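Local coordinates for protein possible thiamine biosynthesis enzyme (Candida albicans, PDB 2X7P) that probably binds a small ligand in the manner of the SsuA/TauA solute-binding proteins, perhaps in connection with thiamine biosynthesis, though its function is unproven, at residues L17-I22 / I46-V51; V67-G72 / W203-S208; P98-V103 / I193-T198. The protein carries 1 engineered substitution. One frame throughout, in Å; residues are numbered along the deposited sequence.

Interaction 1: L17-I22 / I46-V51. With AE3 (2-(2-ethoxyethoxy)ethanol), chain F.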
loop_
_atom_site.group_PDB
_atom_site.type_symbol
_atom_site.label_atom_id
_atom_site.label_comp_id
_atom_site.label_asym_id
_atom_site.label_seq_id
_atom_site.Cartn_x
_atom_site.Cartn_y
_atom_site.Cartn_z
ATOM N N LEU A 17 -21.249 2.173 -6.674
ATOM C CA LEU A 17 -19.884 2.428 -6.230
ATOM C C LEU A 17 -18.858 1.737 -7.119
ATOM O O LEU A 17 -18.890 0.518 -7.290
ATOM C CB LEU A 17 -19.691 1.978 -4.781
ATOM C CG LEU A 17 -20.328 2.829 -3.685
ATOM C CD1 LEU A 17 -20.008 2.246 -2.319
ATOM C CD2 LEU A 17 -19.849 4.269 -3.780
ATOM N N LYS A 18 -17.947 2.523 -7.682
ATOM C CA LYS A 18 -16.843 1.976 -8.457
ATOM C C LYS A 18 -15.597 1.902 -7.582
ATOM O O LYS A 18 -15.013 2.926 -7.228
ATOM C CB LYS A 18 -16.578 2.830 -9.696
ATOM C CG LYS A 18 -17.788 2.993 -10.603
ATOM C CD LYS A 18 -17.418 3.678 -11.909
ATOM C CE LYS A 18 -16.439 2.837 -12.714
ATOM N NZ LYS A 18 -16.074 3.486 -14.004
ATOM N N VAL A 19 -15.198 0.685 -7.228
ATOM C CA VAL A 19 -14.069 0.487 -6.326
ATOM C C VAL A 19 -12.805 0.082 -7.075
ATOM O O VAL A 19 -12.748 -0.988 -7.682
ATOM C CB VAL A 19 -14.385 -0.574 -5.254
ATOM C CG1 VAL A 19 -13.182 -0.790 -4.351
ATOM C CG2 VAL A 19 -15.604 -0.160 -4.442
ATOM N N ALA A 20 -11.795 0.943 -7.026
ATOM C CA ALA A 20 -10.514 0.661 -7.660
ATOM C C ALA A 20 -9.589 -0.070 -6.693
ATOM O O ALA A 20 -9.175 0.489 -5.678
ATOM C CB ALA A 20 -9.867 1.949 -8.145
ATOM N N TYR A 21 -9.271 -1.319 -7.010
ATOM C CA TYR A 21 -8.418 -2.130 -6.151
ATOM C C TYR A 21 -7.162 -2.578 -6.887
ATOM O O TYR A 21 -7.024 -2.365 -8.091
ATOM C CB TYR A 21 -9.183 -3.352 -5.640
ATOM C CG TYR A 21 -9.374 -4.428 -6.684
ATOM C CD1 TYR A 21 -10.347 -4.305 -7.667
ATOM C CD2 TYR A 21 -8.576 -5.564 -6.692
ATOM C CE1 TYR A 21 -10.524 -5.285 -8.624
ATOM C CE2 TYR A 21 -8.746 -6.550 -7.644
ATOM C CZ TYR A 21 -9.720 -6.406 -8.609
ATOM O OH TYR A 21 -9.892 -7.386 -9.561
ATOM N N ILE A 22 -6.250 -3.204 -6.153
ATOM C CA ILE A 22 -5.017 -3.720 -6.733
ATOM C C ILE A 22 -5.013 -5.243 -6.683
ATOM O O ILE A 22 -5.144 -5.830 -5.610
ATOM C CB ILE A 22 -3.780 -3.172 -5.999
ATOM C CG1 ILE A 22 -3.773 -1.642 -6.044
ATOM C CG2 ILE A 22 -2.506 -3.737 -6.607
ATOM C CD1 ILE A 22 -2.628 -1.009 -5.287
ATOM N N ILE A 46 -21.613 -2.784 -6.766
ATOM C CA ILE A 46 -20.186 -2.498 -6.871
ATOM C C ILE A 46 -19.616 -2.848 -8.243
ATOM O O ILE A 46 -19.862 -3.932 -8.774
ATOM C CB ILE A 46 -19.381 -3.253 -5.794
ATOM C CG1 ILE A 46 -19.967 -2.992 -4.406
ATOM C CG2 ILE A 46 -17.916 -2.851 -5.844
ATOM C CD1 ILE A 46 -19.916 -1.542 -3.983
ATOM N N GLU A 47 -18.853 -1.919 -8.809
ATOM C CA GLU A 47 -18.141 -2.159 -10.057
ATOM C C GLU A 47 -16.640 -2.048 -9.821
ATOM O O GLU A 47 -16.075 -0.954 -9.865
ATOM C CB GLU A 47 -18.579 -1.162 -11.132
ATOM C CG GLU A 47 -17.824 -1.298 -12.446
ATOM C CD GLU A 47 -18.255 -0.274 -13.479
ATOM O OE1 GLU A 47 -19.250 0.438 -13.232
ATOM O OE2 GLU A 47 -17.600 -0.185 -14.538
ATOM N N PHE A 48 -15.998 -3.182 -9.566
ATOM C CA PHE A 48 -14.569 -3.201 -9.273
ATOM C C PHE A 48 -13.728 -2.829 -10.489
ATOM O O PHE A 48 -13.985 -3.286 -11.601
ATOM C CB PHE A 48 -14.145 -4.570 -8.736
ATOM C CG PHE A 48 -14.695 -4.881 -7.374
ATOM C CD1 PHE A 48 -14.066 -4.409 -6.234
ATOM C CD2 PHE A 48 -15.844 -5.641 -7.232
ATOM C CE1 PHE A 48 -14.568 -4.691 -4.979
ATOM C CE2 PHE A 48 -16.352 -5.928 -5.979
ATOM C CZ PHE A 48 -15.712 -5.451 -4.851
ATOM N N VAL A 49 -12.721 -1.991 -10.262
ATOM C CA VAL A 49 -11.811 -1.572 -11.320
ATOM C C VAL A 49 -10.385 -2.008 -10.998
ATOM O O VAL A 49 -9.730 -1.429 -10.131
ATOM C CB VAL A 49 -11.843 -0.045 -11.520
ATOM C CG1 VAL A 49 -10.826 0.376 -12.571
ATOM C CG2 VAL A 49 -13.241 0.410 -11.909
ATOM N N LYS A 50 -9.915 -3.034 -11.699
ATOM C CA LYS A 50 -8.569 -3.556 -11.489
ATOM C C LYS A 50 -7.516 -2.518 -11.858
ATOM O O LYS A 50 -7.531 -1.969 -12.960
ATOM C CB LYS A 50 -8.359 -4.830 -12.308
ATOM C CG LYS A 50 -7.009 -5.491 -12.095
ATOM C CD LYS A 50 -6.828 -6.682 -13.023
ATOM C CE LYS A 50 -7.935 -7.706 -12.833
ATOM N NZ LYS A 50 -7.782 -8.869 -13.753
ATOM N N VAL A 51 -6.601 -2.250 -10.930
ATOM C CA VAL A 51 -5.545 -1.271 -11.158
ATOM C C VAL A 51 -4.174 -1.854 -10.831
ATOM O O VAL A 51 -3.687 -1.714 -9.710
ATOM C CB VAL A 51 -5.768 0.001 -10.319
ATOM C CG1 VAL A 51 -4.696 1.038 -10.627
ATOM C CG2 VAL A 51 -7.153 0.571 -10.574
HETATM C C1 AE3 F . 2.119 0.790 -5.208
HETATM C C2 AE3 F . 0.977 -0.193 -4.976
HETATM O O2 AE3 F . 1.491 -1.509 -4.779
HETATM C C3 AE3 F . 0.443 -2.398 -4.401
HETATM C C4 AE3 F . 0.940 -3.835 -4.294
HETATM O O3 AE3 F . 2.075 -3.911 -3.436
HETATM C C5 AE3 F . 1.756 -4.576 -2.216
HETATM C C6 AE3 F . 2.229 -6.022 -2.259
HETATM O O4 AE3 F . 3.448 -6.107 -3.002
#
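Val-19, Ile-46 and Phe-48 make the apolar centre of this contact, on the sheet face that also carries Leu-17 and Tyr-21. Val-19 CG2 meets Ile-46 CG2 at 3.8 Å, while Val-19 CB lies alongside the CD1 corner of Phe-48, the two side chains pointing the same way. The CG2 methyl of Ile-46 also sits over the rim of one ring face of Phe-48, and its CD1 folds back to reach Leu-17 CB at 3.6 Å. Phe-222 of helix 216-234 covers Leu-17, Val-19 and Ile-46.

Tyr-21 and Phe-48 form an offset edge-to-face pair, the edge of Phe-48 toward the face of Tyr-21, with planes at 88° and centroids 5.9 Å apart. With chi1 at 75°, the tyrosine CG stands between backbone N and carbonyl carbon; this swings the ring over the neighbouring segment and brings CE1 within 3.7 Å of Phe-48 CB. On the reverse face, Ala-20 CB packs on Val-51 CG2 at 3.9 Å, both beneath Leu-58 of helix 55-63.

The backbones join in parallel. Val-49 N donates to Val-19 O at 2.8 Å, and Tyr-21 N, Val-51 N and Glu-47 N continue the ladder to Val-49 O, Tyr-21 O and Leu-17 O; the bond from Val-19 N to Glu-47 O is weak. At the polar edge Lys-18 and Glu-47 run side by side, touching through the lysine CE, but NZ stays 4.0 Å from Glu-47 OE2, too far for a salt bridge, and bonds weakly to Glu-66 O instead.

Two parallel strands linked through helices 28-35 and 38-41 make a beta-alpha-beta crossover, here with 49-50 as an outermost strand of a five-stranded sheet, as in periplasmic-binding-protein lobes.

Interaction 2: V67-G72 / W203-S208; sequences VDIAIG and WVVATS. With AE3 (2-(2-ethoxyethoxy)ethanol), chain F.
Ala-70 and Ala-206 face each other as an antiparallel hydrogen-bonded pair, joined in both directions by short, straight bonds. Ala-70 N donates to Ala-206 O at 2.9 Å with a nearly straight N-H...O angle of 171°, and Ala-206 N returns a bond of 2.8 Å to Ala-70 O. The methyls of both alanines pack against Phe-77 of helix 74-82. On the reverse face Ile-69 CG2 presses on Ala-206 O at 3.3 Å and meets the CG1 methyl of Val-205.

Toward Gly-72, by contrast, the ladder opens. Val-204 N still holds Gly-72 O, but the return bond from Gly-72 N to Val-204 O is weak at 3.5 Å. Trp-203 closes this end: its six-membered ring lies against the glycine backbone, CE3 near Gly-72 CA, while Ile-71 O comes in the ring plane to the edge at CZ3, 3.4 Å away. The indole's far edge, at CZ2, meets C5 of the bound ethoxyethoxyethanol at 3.4 Å, and Phe-26 meets the ring obliquely.

At the other end side chains replace backbone pairing. Thr-207 places OG1 opposite its own backbone N (chi1 -172°), from where it donates to Asp-68 O at 2.7 Å, close to the carbonyl axis. A water bridges Val-67 O and Ser-208 OG; that serine also bonds to Ser-211 and caps the helix that follows. The Asp-68 carboxylate turns away, to Ser-211, Lys-215 and Lys-18 N.

The chemistry thus changes along the pair: an almost wholly apolar, backbone-bonded middle, an end where water and hydroxyls satisfy buried carbonyls, and an aromatic end whose ring edge can receive an ether chain, consistent with a ligand cleft there.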
loop_
_atom_site.group_PDB
_atom_site.type_symbol
_atom_site.label_atom_id
_atom_site.label_comp_id
_atom_site.label_asym_id
_atom_site.label_seq_id
_atom_site.Cartn_x
_atom_site.Cartn_y
_atom_site.Cartn_z
ATOM N N VAL A 67 -13.558 6.769 -10.272
ATOM C CA VAL A 67 -13.889 5.780 -9.251
ATOM C C VAL A 67 -14.332 6.461 -7.960
ATOM O O VAL A 67 -13.973 7.609 -7.698
ATOM C CB VAL A 67 -12.697 4.849 -8.944
ATOM C CG1 VAL A 67 -12.244 4.127 -10.206
ATOM C CG2 VAL A 67 -11.551 5.637 -8.331
ATOM N N ASP A 68 -15.112 5.746 -7.155
ATOM C CA ASP A 68 -15.608 6.284 -5.894
ATOM C C ASP A 68 -14.666 5.969 -4.737
ATOM O O ASP A 68 -14.432 6.808 -3.869
ATOM C CB ASP A 68 -17.005 5.736 -5.591
ATOM C CG ASP A 68 -18.050 6.228 -6.572
ATOM O OD1 ASP A 68 -18.076 7.444 -6.856
ATOM O OD2 ASP A 68 -18.850 5.399 -7.052
ATOM N N ILE A 69 -14.129 4.752 -4.733
ATOM C CA ILE A 69 -13.279 4.292 -3.641
ATOM C C ILE A 69 -11.979 3.686 -4.159
ATOM O O ILE A 69 -11.948 3.088 -5.235
ATOM C CB ILE A 69 -14.013 3.253 -2.767
ATOM C CG1 ILE A 69 -15.302 3.850 -2.200
ATOM C CG2 ILE A 69 -13.115 2.760 -1.643
ATOM C CD1 ILE A 69 -16.097 2.888 -1.347
ATOM N N ALA A 70 -10.909 3.847 -3.389
ATOM C CA ALA A 70 -9.616 3.278 -3.745
ATOM C C ALA A 70 -8.964 2.610 -2.538
ATOM O O ALA A 70 -9.051 3.110 -1.416
ATOM C CB ALA A 70 -8.702 4.351 -4.318
ATOM N N ILE A 71 -8.315 1.474 -2.774
ATOM C CA ILE A 71 -7.630 0.748 -1.714
ATOM C C ILE A 71 -6.176 0.486 -2.094
ATOM O O ILE A 71 -5.884 -0.409 -2.885
ATOM C CB ILE A 71 -8.330 -0.592 -1.407
ATOM C CG1 ILE A 71 -9.794 -0.352 -1.031
ATOM C CG2 ILE A 71 -7.605 -1.334 -0.295
ATOM C CD1 ILE A 71 -10.572 -1.620 -0.758
ATOM N N GLY A 72 -5.268 1.276 -1.528
ATOM C CA GLY A 72 -3.856 1.153 -1.842
ATOM C C GLY A 72 -2.953 1.393 -0.648
ATOM O O GLY A 72 -3.405 1.386 0.497
ATOM N N TRP A 203 -1.948 -0.963 4.196
ATOM C CA TRP A 203 -3.062 -0.611 3.314
ATOM C C TRP A 203 -4.169 0.179 4.011
ATOM O O TRP A 203 -4.443 -0.026 5.193
ATOM C CB TRP A 203 -3.655 -1.870 2.677
ATOM C CG TRP A 203 -2.700 -2.601 1.790
ATOM C CD1 TRP A 203 -1.613 -3.327 2.179
ATOM C CD2 TRP A 203 -2.752 -2.691 0.361
ATOM N NE1 TRP A 203 -0.980 -3.857 1.081
ATOM C CE2 TRP A 203 -1.661 -3.482 -0.048
ATOM C CE3 TRP A 203 -3.614 -2.176 -0.613
ATOM C CZ2 TRP A 203 -1.409 -3.771 -1.386
ATOM C CZ3 TRP A 203 -3.361 -2.464 -1.941
ATOM C CH2 TRP A 203 -2.268 -3.254 -2.315
ATOM N N VAL A 204 -4.808 1.074 3.262
ATOM C CA VAL A 204 -5.927 1.860 3.776
ATOM C C VAL A 204 -7.033 2.019 2.736
ATOM O O VAL A 204 -6.833 1.748 1.552
ATOM C CB VAL A 204 -5.484 3.267 4.224
ATOM C CG1 VAL A 204 -4.541 3.180 5.412
ATOM C CG2 VAL A 204 -4.836 4.014 3.068
ATOM N N VAL A 205 -8.200 2.464 3.192
ATOM C CA VAL A 205 -9.328 2.731 2.308
ATOM C C VAL A 205 -9.496 4.234 2.119
ATOM O O VAL A 205 -9.544 4.985 3.091
ATOM C CB VAL A 205 -10.634 2.150 2.873
ATOM C CG1 VAL A 205 -11.800 2.461 1.945
ATOM C CG2 VAL A 205 -10.499 0.650 3.086
ATOM N N ALA A 206 -9.587 4.671 0.867
ATOM C CA ALA A 206 -9.688 6.095 0.566
ATOM C C ALA A 206 -10.827 6.406 -0.402
ATOM O O ALA A 206 -11.343 5.519 -1.080
ATOM C CB ALA A 206 -8.368 6.615 0.017
ATOM N N THR A 207 -11.205 7.679 -0.458
ATOM C CA THR A 207 -12.266 8.138 -1.346
ATOM C C THR A 207 -12.036 9.597 -1.724
ATOM O O THR A 207 -11.047 10.205 -1.313
ATOM C CB THR A 207 -13.651 8.001 -0.685
ATOM O OG1 THR A 207 -14.676 8.289 -1.644
ATOM C CG2 THR A 207 -13.778 8.959 0.490
ATOM N N SER A 208 -12.950 10.156 -2.510
ATOM C CA SER A 208 -12.860 11.555 -2.913
ATOM C C SER A 208 -13.875 12.397 -2.149
ATOM O O SER A 208 -14.829 11.868 -1.581
ATOM C CB SER A 208 -13.094 11.695 -4.416
ATOM O OG SER A 208 -14.392 11.250 -4.771
HETATM C C1 AE3 F . 2.119 0.790 -5.208
HETATM C C2 AE3 F . 0.977 -0.193 -4.976
HETATM O O2 AE3 F . 1.491 -1.509 -4.779
HETATM C C3 AE3 F . 0.443 -2.398 -4.401
HETATM C C4 AE3 F . 0.940 -3.835 -4.294
HETATM O O3 AE3 F . 2.075 -3.911 -3.436
HETATM C C5 AE3 F . 1.756 -4.576 -2.216
HETATM C C6 AE3 F . 2.229 -6.022 -2.259
HETATM O O4 AE3 F . 3.448 -6.107 -3.002
HETATM O O HOH W 1 -14.020 10.333 -7.234
#

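Interaction 3: P98-V103 / I193-T198. With CO2 (carbon dioxide), chain L.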
loop_
_atom_site.group_PDB
_atom_site.type_symbol
_atom_site.label_atom_id
_atom_site.label_comp_id
_atom_site.label_asym_id
_atom_site.label_seq_id
_atom_site.Cartn_x
_atom_site.Cartn_y
_atom_site.Cartn_z
ATOM N N PRO A 98 2.151 -4.098 8.899
ATOM C CA PRO A 98 3.011 -3.288 8.031
ATOM C C PRO A 98 3.433 -4.040 6.773
ATOM O O PRO A 98 3.225 -5.249 6.672
ATOM C CB PRO A 98 4.234 -3.028 8.911
ATOM C CG PRO A 98 4.304 -4.220 9.796
ATOM C CD PRO A 98 2.878 -4.610 10.074
ATOM N N LEU A 99 4.023 -3.320 5.823
ATOM C CA LEU A 99 4.514 -3.929 4.595
ATOM C C LEU A 99 5.989 -4.274 4.746
ATOM O O LEU A 99 6.765 -3.485 5.285
ATOM C CB LEU A 99 4.315 -2.981 3.410
ATOM C CG LEU A 99 4.398 -3.614 2.020
ATOM C CD1 LEU A 99 3.216 -4.542 1.794
ATOM C CD2 LEU A 99 4.454 -2.547 0.938
ATOM N N LEU A 100 6.373 -5.453 4.272
ATOM C CA LEU A 100 7.758 -5.900 4.376
ATOM C C LEU A 100 8.543 -5.583 3.109
ATOM O O LEU A 100 8.294 -6.159 2.051
ATOM C CB LEU A 100 7.820 -7.400 4.672
ATOM C CG LEU A 100 9.220 -8.004 4.807
ATOM C CD1 LEU A 100 10.013 -7.290 5.892
ATOM C CD2 LEU A 100 9.136 -9.495 5.093
ATOM N N TRP A 101 9.492 -4.659 3.225
ATOM C CA TRP A 101 10.344 -4.288 2.103
ATOM C C TRP A 101 11.669 -5.039 2.155
ATOM O O TRP A 101 12.336 -5.071 3.188
ATOM C CB TRP A 101 10.596 -2.778 2.094
ATOM C CG TRP A 101 9.400 -1.967 1.695
ATOM C CD1 TRP A 101 8.314 -1.673 2.467
ATOM C CD2 TRP A 101 9.173 -1.338 0.428
ATOM N NE1 TRP A 101 7.424 -0.904 1.758
ATOM C CE2 TRP A 101 7.927 -0.684 0.503
ATOM C CE3 TRP A 101 9.902 -1.267 -0.764
ATOM C CZ2 TRP A 101 7.394 0.033 -0.567
ATOM C CZ3 TRP A 101 9.371 -0.555 -1.825
ATOM C CH2 TRP A 101 8.130 0.085 -1.719
ATOM N N ALA A 102 12.043 -5.644 1.034
ATOM C CA ALA A 102 13.299 -6.377 0.944
ATOM C C ALA A 102 14.354 -5.566 0.199
ATOM O O ALA A 102 14.085 -5.008 -0.863
ATOM C CB ALA A 102 13.081 -7.720 0.265
ATOM N N VAL A 103 15.552 -5.500 0.770
ATOM C CA VAL A 103 16.670 -4.824 0.126
ATOM C C VAL A 103 17.464 -5.834 -0.697
ATOM O O VAL A 103 18.042 -6.773 -0.150
ATOM C CB VAL A 103 17.597 -4.156 1.158
ATOM C CG1 VAL A 103 18.708 -3.392 0.455
ATOM C CG2 VAL A 103 16.800 -3.230 2.065
ATOM N N ILE A 193 19.901 -8.753 0.984
ATOM C CA ILE A 193 20.947 -8.296 1.892
ATOM C C ILE A 193 20.361 -7.658 3.146
ATOM O O ILE A 193 21.084 -7.370 4.099
ATOM C CB ILE A 193 21.900 -7.294 1.210
ATOM C CG1 ILE A 193 21.131 -6.057 0.742
ATOM C CG2 ILE A 193 22.625 -7.953 0.047
ATOM C CD1 ILE A 193 22.004 -5.007 0.088
ATOM N N ASP A 194 19.049 -7.439 3.143
ATOM C CA ASP A 194 18.377 -6.844 4.292
ATOM C C ASP A 194 16.860 -6.804 4.111
ATOM O O ASP A 194 16.351 -6.967 3.004
ATOM C CB ASP A 194 18.909 -5.432 4.548
ATOM C CG ASP A 194 18.710 -4.988 5.982
ATOM O OD1 ASP A 194 18.367 -5.843 6.823
ATOM O OD2 ASP A 194 18.901 -3.787 6.270
ATOM N N GLN A 195 16.148 -6.591 5.214
ATOM C CA GLN A 195 14.697 -6.437 5.191
ATOM C C GLN A 195 14.279 -5.288 6.101
ATOM O O GLN A 195 14.866 -5.086 7.162
ATOM C CB GLN A 195 14.003 -7.724 5.642
ATOM C CG GLN A 195 14.135 -8.888 4.677
ATOM C CD GLN A 195 13.366 -10.110 5.143
ATOM O OE1 GLN A 195 12.889 -10.160 6.277
ATOM N NE2 GLN A 195 13.242 -11.101 4.269
ATOM N N ILE A 196 13.262 -4.539 5.686
ATOM C CA ILE A 196 12.783 -3.403 6.466
ATOM C C ILE A 196 11.261 -3.312 6.457
ATOM O O ILE A 196 10.638 -3.284 5.396
ATOM C CB ILE A 196 13.359 -2.073 5.940
ATOM C CG1 ILE A 196 14.887 -2.075 6.016
ATOM C CG2 ILE A 196 12.797 -0.902 6.731
ATOM C CD1 ILE A 196 15.426 -2.068 7.430
ATOM N N TYR A 197 10.667 -3.262 7.644
ATOM C CA TYR A 197 9.227 -3.071 7.767
ATOM C C TYR A 197 8.871 -1.592 7.681
ATOM O O TYR A 197 9.677 -0.729 8.027
ATOM C CB TYR A 197 8.712 -3.645 9.088
ATOM C CG TYR A 197 8.508 -5.142 9.078
ATOM C CD1 TYR A 197 7.413 -5.708 8.439
ATOM C CD2 TYR A 197 9.402 -5.989 9.719
ATOM C CE1 TYR A 197 7.218 -7.076 8.430
ATOM C CE2 TYR A 197 9.216 -7.359 9.716
ATOM C CZ TYR A 197 8.123 -7.897 9.071
ATOM O OH TYR A 197 7.933 -9.260 9.065
ATOM N N THR A 198 7.660 -1.305 7.215
ATOM C CA THR A 198 7.156 0.060 7.210
ATOM C C THR A 198 6.683 0.427 8.611
ATOM O O THR A 198 6.010 -0.365 9.268
ATOM C CB THR A 198 5.984 0.231 6.226
ATOM O OG1 THR A 198 4.916 -0.653 6.591
ATOM C CG2 THR A 198 6.427 -0.075 4.804
HETATM C C CO2 L . 6.608 -1.741 -4.442
HETATM O O1 CO2 L . 6.691 -2.872 -3.986
HETATM O O2 CO2 L . 6.524 -0.610 -4.900
#
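Tyr-197 carries the Leu-100 CD1 methyl almost exactly over the centre of one ring face, a CH-pi contact of 3.7 Å to the centroid and only 9° off the normal. Pro-98 CG adds a contact at the CD1 corner of the same ring. Trp-101, on the reverse face of the sheet, is met at its edge: Thr-198 CG2 lies near the ring plane, 3.3 Å from NE1, and Ile-196 O is also near that plane, packing against Trp-101 CB. At the far end of the indole, CH2 approaches the carbon of a bound carbon dioxide at 3.6 Å.

An antiparallel ladder joins the strands, with Trp-101 and Ile-196 bonded both ways. Near Pro-98 a side chain takes over: Leu-99 N donates to Thr-198 OG1 at 2.9 Å, and Thr-198 N returns to Leu-99 O. The threonine hydroxyl is also bonded to Trp-200 O, so two bonds fix its rotation. At the opposite end Ile-193 and Asp-194 both face Val-103 in a classic beta bulge; Ile-193 N donates to Val-103 O at 2.9 Å, and Val-103 N to Asp-194 O.

The chemistry is mixed by face: aromatic-aliphatic packing on the tyrosine side, and on the other an indole touched at its edge by Thr-198 and Ile-196, whose far end meets a small bound molecule.

Interactions 1 and 2 belong to one five-stranded mixed sheet, where strands 19-21 and 69-73 are neighbours; their centres lie about 9 Å apart, and backbone bonds such as Ala-20 N to Ile-69 O join them. Interaction 3 lies in a second five-stranded sheet on the other side of the chain's centre, its centre about 28 Å from that of interaction 1 and 24 Å from that of interaction 2. Along the chain, interaction 1 closes first; interaction 3 then forms wholly within the span between 67-72 and 203-208. Strand 190-197 is followed in the chain by strand 203-208, so the chain crosses between the two sheets here, consistent with two lobes flanking a ligand cleft.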